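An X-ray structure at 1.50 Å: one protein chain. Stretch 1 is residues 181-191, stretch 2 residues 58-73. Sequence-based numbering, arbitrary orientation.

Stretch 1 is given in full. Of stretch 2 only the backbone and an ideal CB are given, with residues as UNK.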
# COMPACT_ATOMS: atom_id res chain seq x y z
N THR A 181 22.21 1.68 -1.36
CA THR A 181 22.38 0.25 -1.22
C THR A 181 22.35 -0.21 0.26
O THR A 181 22.37 -1.40 0.50
CB THR A 181 23.62 -0.27 -1.95
OG1 THR A 181 24.76 0.31 -1.34
CG2 THR A 181 23.51 0.02 -3.40
N LYS A 182 22.14 0.71 1.21
CA LYS A 182 21.84 0.32 2.58
C LYS A 182 20.33 0.04 2.77
O LYS A 182 19.95 -0.39 3.88
CB LYS A 182 22.21 1.42 3.57
CG LYS A 182 23.57 2.01 3.54
CD LYS A 182 24.58 0.98 3.80
CE LYS A 182 25.88 1.68 4.26
NZ LYS A 182 26.61 2.00 3.07
N THR A 183 19.53 0.26 1.75
CA THR A 183 18.11 0.07 1.89
C THR A 183 17.82 -1.41 1.72
O THR A 183 18.27 -2.03 0.76
CB THR A 183 17.42 0.87 0.79
OG1 THR A 183 17.86 2.25 0.78
CG2 THR A 183 15.89 0.88 1.03
N SER A 184 17.02 -2.00 2.59
CA SER A 184 16.56 -3.33 2.37
C SER A 184 15.57 -3.42 1.24
O SER A 184 14.86 -2.45 0.98
CB SER A 184 15.98 -3.94 3.63
OG SER A 184 14.71 -3.38 3.97
N VAL A 185 15.51 -4.56 0.59
CA VAL A 185 14.50 -4.79 -0.44
C VAL A 185 13.11 -4.64 0.17
O VAL A 185 12.26 -3.96 -0.41
CB VAL A 185 14.67 -6.17 -1.07
CG1 VAL A 185 13.50 -6.49 -2.00
CG2 VAL A 185 16.02 -6.29 -1.70
N GLU A 186 12.86 -5.22 1.32
CA GLU A 186 11.50 -5.18 1.92
C GLU A 186 11.21 -3.76 2.28
O GLU A 186 10.06 -3.30 2.09
CB GLU A 186 11.33 -6.14 3.10
CG GLU A 186 12.29 -5.88 4.14
CD GLU A 186 13.74 -6.58 3.94
OE1 GLU A 186 14.37 -7.04 2.84
OE2 GLU A 186 14.30 -6.65 5.13
N GLY A 187 12.17 -2.96 2.71
CA GLY A 187 11.93 -1.59 3.04
C GLY A 187 11.66 -0.74 1.83
O GLY A 187 10.80 0.18 1.90
N PHE A 188 12.38 -0.90 0.74
CA PHE A 188 12.11 -0.18 -0.48
C PHE A 188 10.71 -0.48 -0.97
O PHE A 188 9.96 0.45 -1.32
CB PHE A 188 13.16 -0.58 -1.54
CG PHE A 188 12.95 0.16 -2.82
CD1 PHE A 188 13.38 1.47 -2.99
CD2 PHE A 188 12.32 -0.45 -3.90
CE1 PHE A 188 13.13 2.14 -4.18
CE2 PHE A 188 12.08 0.23 -5.06
CZ PHE A 188 12.44 1.49 -5.18
N VAL A 189 10.38 -1.77 -1.08
CA VAL A 189 9.09 -2.18 -1.54
C VAL A 189 7.99 -1.58 -0.70
O VAL A 189 7.05 -0.97 -1.21
CB VAL A 189 8.99 -3.68 -1.67
CG1 VAL A 189 7.59 -4.11 -1.99
CG2 VAL A 189 9.95 -4.16 -2.76
N ALA A 190 8.07 -1.70 0.62
CA ALA A 190 7.03 -1.21 1.48
C ALA A 190 6.87 0.29 1.37
O ALA A 190 5.75 0.80 1.44
CB ALA A 190 7.29 -1.56 2.88
N ALA A 191 7.93 1.04 1.26
CA ALA A 191 7.85 2.48 1.24
C ALA A 191 7.15 2.95 -0.03
O ALA A 191 6.32 3.86 -0.01
CB ALA A 191 9.19 3.11 1.43
N UNK A 58 13.98 5.58 8.43
CA UNK A 58 12.69 4.99 8.17
C UNK A 58 12.68 3.48 8.21
O UNK A 58 13.69 2.85 8.01
CB UNK A 58 12.18 5.46 6.81
N UNK A 59 11.51 2.88 8.39
CA UNK A 59 11.35 1.42 8.40
C UNK A 59 12.08 0.80 7.25
O UNK A 59 11.94 1.24 6.06
CB UNK A 59 9.87 1.03 8.35
N UNK A 60 12.90 -0.17 7.53
CA UNK A 60 13.54 -0.95 6.49
C UNK A 60 14.68 -0.27 5.76
O UNK A 60 15.18 -0.77 4.70
CB UNK A 60 12.48 -1.37 5.46
N UNK A 61 15.11 0.91 6.23
CA UNK A 61 16.18 1.66 5.63
C UNK A 61 17.38 1.62 6.60
O UNK A 61 17.30 1.98 7.76
CB UNK A 61 15.74 3.09 5.32
N UNK A 62 18.50 1.07 6.09
CA UNK A 62 19.81 1.02 6.79
C UNK A 62 19.62 0.32 8.11
O UNK A 62 19.33 -0.89 8.14
CB UNK A 62 20.39 2.42 7.01
N UNK A 63 19.75 1.03 9.21
CA UNK A 63 19.75 0.42 10.56
C UNK A 63 18.42 0.19 11.14
O UNK A 63 18.33 -0.51 12.16
CB UNK A 63 20.54 1.29 11.54
N UNK A 64 17.34 0.68 10.57
CA UNK A 64 15.98 0.42 11.03
C UNK A 64 15.37 -0.78 10.34
O UNK A 64 15.45 -0.91 9.14
CB UNK A 64 15.10 1.65 10.80
N UNK A 65 14.79 -1.66 11.11
CA UNK A 65 14.11 -2.85 10.69
C UNK A 65 12.69 -2.60 10.26
O UNK A 65 12.28 -1.45 10.09
CB UNK A 65 14.13 -3.88 11.82
N UNK A 66 11.90 -3.67 10.02
CA UNK A 66 10.52 -3.56 9.69
C UNK A 66 9.54 -3.87 10.80
O UNK A 66 8.40 -3.42 10.75
CB UNK A 66 10.23 -4.48 8.50
N UNK A 67 9.95 -4.57 11.83
CA UNK A 67 9.02 -5.00 12.86
C UNK A 67 8.25 -6.23 12.47
O UNK A 67 8.66 -7.06 11.65
CB UNK A 67 8.04 -3.87 13.19
N UNK A 68 7.07 -6.35 13.06
CA UNK A 68 6.20 -7.48 12.97
C UNK A 68 5.65 -7.65 11.59
O UNK A 68 5.21 -8.75 11.24
CB UNK A 68 5.06 -7.35 13.98
N UNK A 69 5.53 -6.57 10.84
CA UNK A 69 4.88 -6.60 9.51
C UNK A 69 5.85 -6.10 8.48
O UNK A 69 6.94 -5.57 8.82
CB UNK A 69 3.60 -5.76 9.48
N UNK A 70 5.52 -6.23 7.22
CA UNK A 70 6.31 -5.75 6.17
C UNK A 70 5.62 -4.77 5.22
O UNK A 70 6.13 -4.48 4.13
CB UNK A 70 6.84 -6.95 5.39
N UNK A 71 4.47 -4.29 5.65
CA UNK A 71 3.65 -3.30 4.94
C UNK A 71 3.12 -2.36 5.93
O UNK A 71 2.88 -2.75 7.08
CB UNK A 71 2.51 -3.94 4.14
N UNK A 72 2.81 -1.15 5.49
CA UNK A 72 2.28 -0.13 6.40
C UNK A 72 1.70 0.99 5.60
O UNK A 72 1.85 1.05 4.36
CB UNK A 72 3.36 0.40 7.35
N UNK A 73 1.03 1.90 6.26
CA UNK A 73 0.46 3.10 5.64
C UNK A 73 1.31 4.27 6.05
O UNK A 73 2.13 4.24 6.99
CB UNK A 73 -1.00 3.32 6.04

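Position 58 opens a type II turn ending at 61; its CA-to-CB bond points toward stretch 1, but nothing there lies within 5.5 Å of the ideal CB, so many side chains would suit. It is L58. Position 59 points sideways with similar freedom; it is R59, whose side-chain end leads away and bonds elsewhere in the structure, while its carbonyl accepts from water 1.

Position 60 is decisive. Phi is +76°, which favours glycine, and an ideal CB would lie 2.5 Å from G187 CA, a clash. Only glycine fits, and G60 is found. The absence of a side chain lets the backbones approach to 3.9 Å between G60 CA and G187 CA. The relation is mutual, since a CB on G187 would lie 2.3 Å from G60 O. G60 O accepts from S184 N (3.1 Å) and S184 OG (2.8 Å), and S184 OG in turn accepts from G187 N (2.9 Å) as the helix cap.

Position 61 is bridged to T183, with its ideal CB 4.8 Å from T183 CG2. A flat ring or a medium-sized apolar group could cover that methyl. The residue is H61: T183 CG2 sits over one ring face, 3.8 Å from the centroid and 18° off the normal, with A191 CB at the edge. H61 ND1 donates to R59 O (2.9 Å), fixing the ring.

At 62 the ideal CB lies 4.0 Å from K182 CB, beside an aliphatic stem that an aromatic or extended apolar chain could pack on. H62 places a ring face under K182 CG, 4.1 Å from the centroid. Its backbone H62 N gives K182 O a weak hydrogen bond of 3.0 Å.

Positions 63, 64 and 65 impose no demand from stretch 1; they are R63, T64 and N65.

Position 66 points toward stretch 1, its ideal CB 5.0 Å from E186 CG. The gap suits a long, flexible apolar chain. M66, with all three chi angles m, puts SD 3.9 Å from G187 CA and CE 3.6 Å from A190 CB.

Position 67, at phi/psi 81/-154, would jam a CB against the preceding carbonyl: G67. Positions 68 and 69 are out of reach: K68 and T69.

At 70 the ideal CB is 5.1 Å from E186 CB, leaving room for a small residue; it is G70, whose O shares water 3 with E186 O. At 71 the ideal CB lies 5.5 Å from A190 CB, and the position is similarly undemanding: A71.

Position 72 points sideways, so only a long side chain could reach the helix. Y72 does so: CE2 lies 3.6 Å from A190 CB, and OH donates to water 1, which donates to G187 O. Position 73 points away: T73, an N-cap.

Stretch 2 (58-73) LRGHHRTNMGKTGAYT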
# COMPACT_ATOMS: atom_id res chain seq x y z
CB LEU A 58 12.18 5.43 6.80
CG LEU A 58 11.96 6.93 6.64
CD1 LEU A 58 11.50 7.17 5.18
CD2 LEU A 58 11.05 7.54 7.63
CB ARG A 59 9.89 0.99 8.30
CG ARG A 59 9.09 1.42 9.51
CD ARG A 59 7.76 0.78 9.50
NE ARG A 59 6.94 1.30 10.60
CZ ARG A 59 5.81 0.73 11.01
NH1 ARG A 59 5.40 -0.41 10.47
NH2 ARG A 59 5.17 1.32 12.03
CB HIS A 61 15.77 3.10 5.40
CG HIS A 61 14.82 3.25 4.25
ND1 HIS A 61 13.57 2.69 4.18
CD2 HIS A 61 15.02 3.88 3.07
CE1 HIS A 61 13.03 2.99 3.00
NE2 HIS A 61 13.89 3.70 2.31
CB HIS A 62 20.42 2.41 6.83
CG HIS A 62 21.86 2.50 7.22
ND1 HIS A 62 22.75 1.45 7.24
CD2 HIS A 62 22.52 3.58 7.64
CE1 HIS A 62 23.95 1.92 7.62
NE2 HIS A 62 23.84 3.20 7.86
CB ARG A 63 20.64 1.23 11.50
CG ARG A 63 22.10 1.14 11.08
CD ARG A 63 22.96 2.25 11.61
NE ARG A 63 22.71 3.53 10.93
CZ ARG A 63 23.53 4.56 10.88
NH1 ARG A 63 24.72 4.47 11.48
NH2 ARG A 63 23.23 5.62 10.19
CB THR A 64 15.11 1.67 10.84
OG1 THR A 64 15.67 2.75 11.59
CG2 THR A 64 13.66 1.43 11.29
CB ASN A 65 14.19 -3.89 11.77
CG ASN A 65 13.31 -3.55 12.92
OD1 ASN A 65 12.92 -2.43 13.12
ND2 ASN A 65 12.89 -4.58 13.66
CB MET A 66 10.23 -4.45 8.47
CG MET A 66 10.95 -4.10 7.19
SD MET A 66 10.43 -2.54 6.49
CE MET A 66 8.73 -2.89 5.93
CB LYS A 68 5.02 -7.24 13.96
CG LYS A 68 5.34 -7.45 15.45
CD LYS A 68 4.12 -7.41 16.34
CE LYS A 68 4.55 -7.48 17.80
NZ LYS A 68 3.35 -7.29 18.63
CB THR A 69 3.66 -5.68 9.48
OG1 THR A 69 4.10 -4.30 9.58
CG2 THR A 69 2.71 -6.02 10.56
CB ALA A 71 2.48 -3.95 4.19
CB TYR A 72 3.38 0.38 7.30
CG TYR A 72 4.60 0.94 6.61
CD1 TYR A 72 4.55 2.17 6.00
CD2 TYR A 72 5.74 0.17 6.39
CE1 TYR A 72 5.60 2.67 5.30
CE2 TYR A 72 6.84 0.68 5.70
CZ TYR A 72 6.76 1.95 5.15
OH TYR A 72 7.81 2.49 4.46
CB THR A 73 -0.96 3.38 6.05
OG1 THR A 73 -1.00 3.67 7.47
CG2 THR A 73 -1.84 2.18 5.74
O HOH W 1 9.85 0.76 4.41
O HOH W 2 18.66 -2.32 5.77
O HOH W 3 8.05 -5.30 2.32
O HOH W 4 3.54 -0.53 2.66
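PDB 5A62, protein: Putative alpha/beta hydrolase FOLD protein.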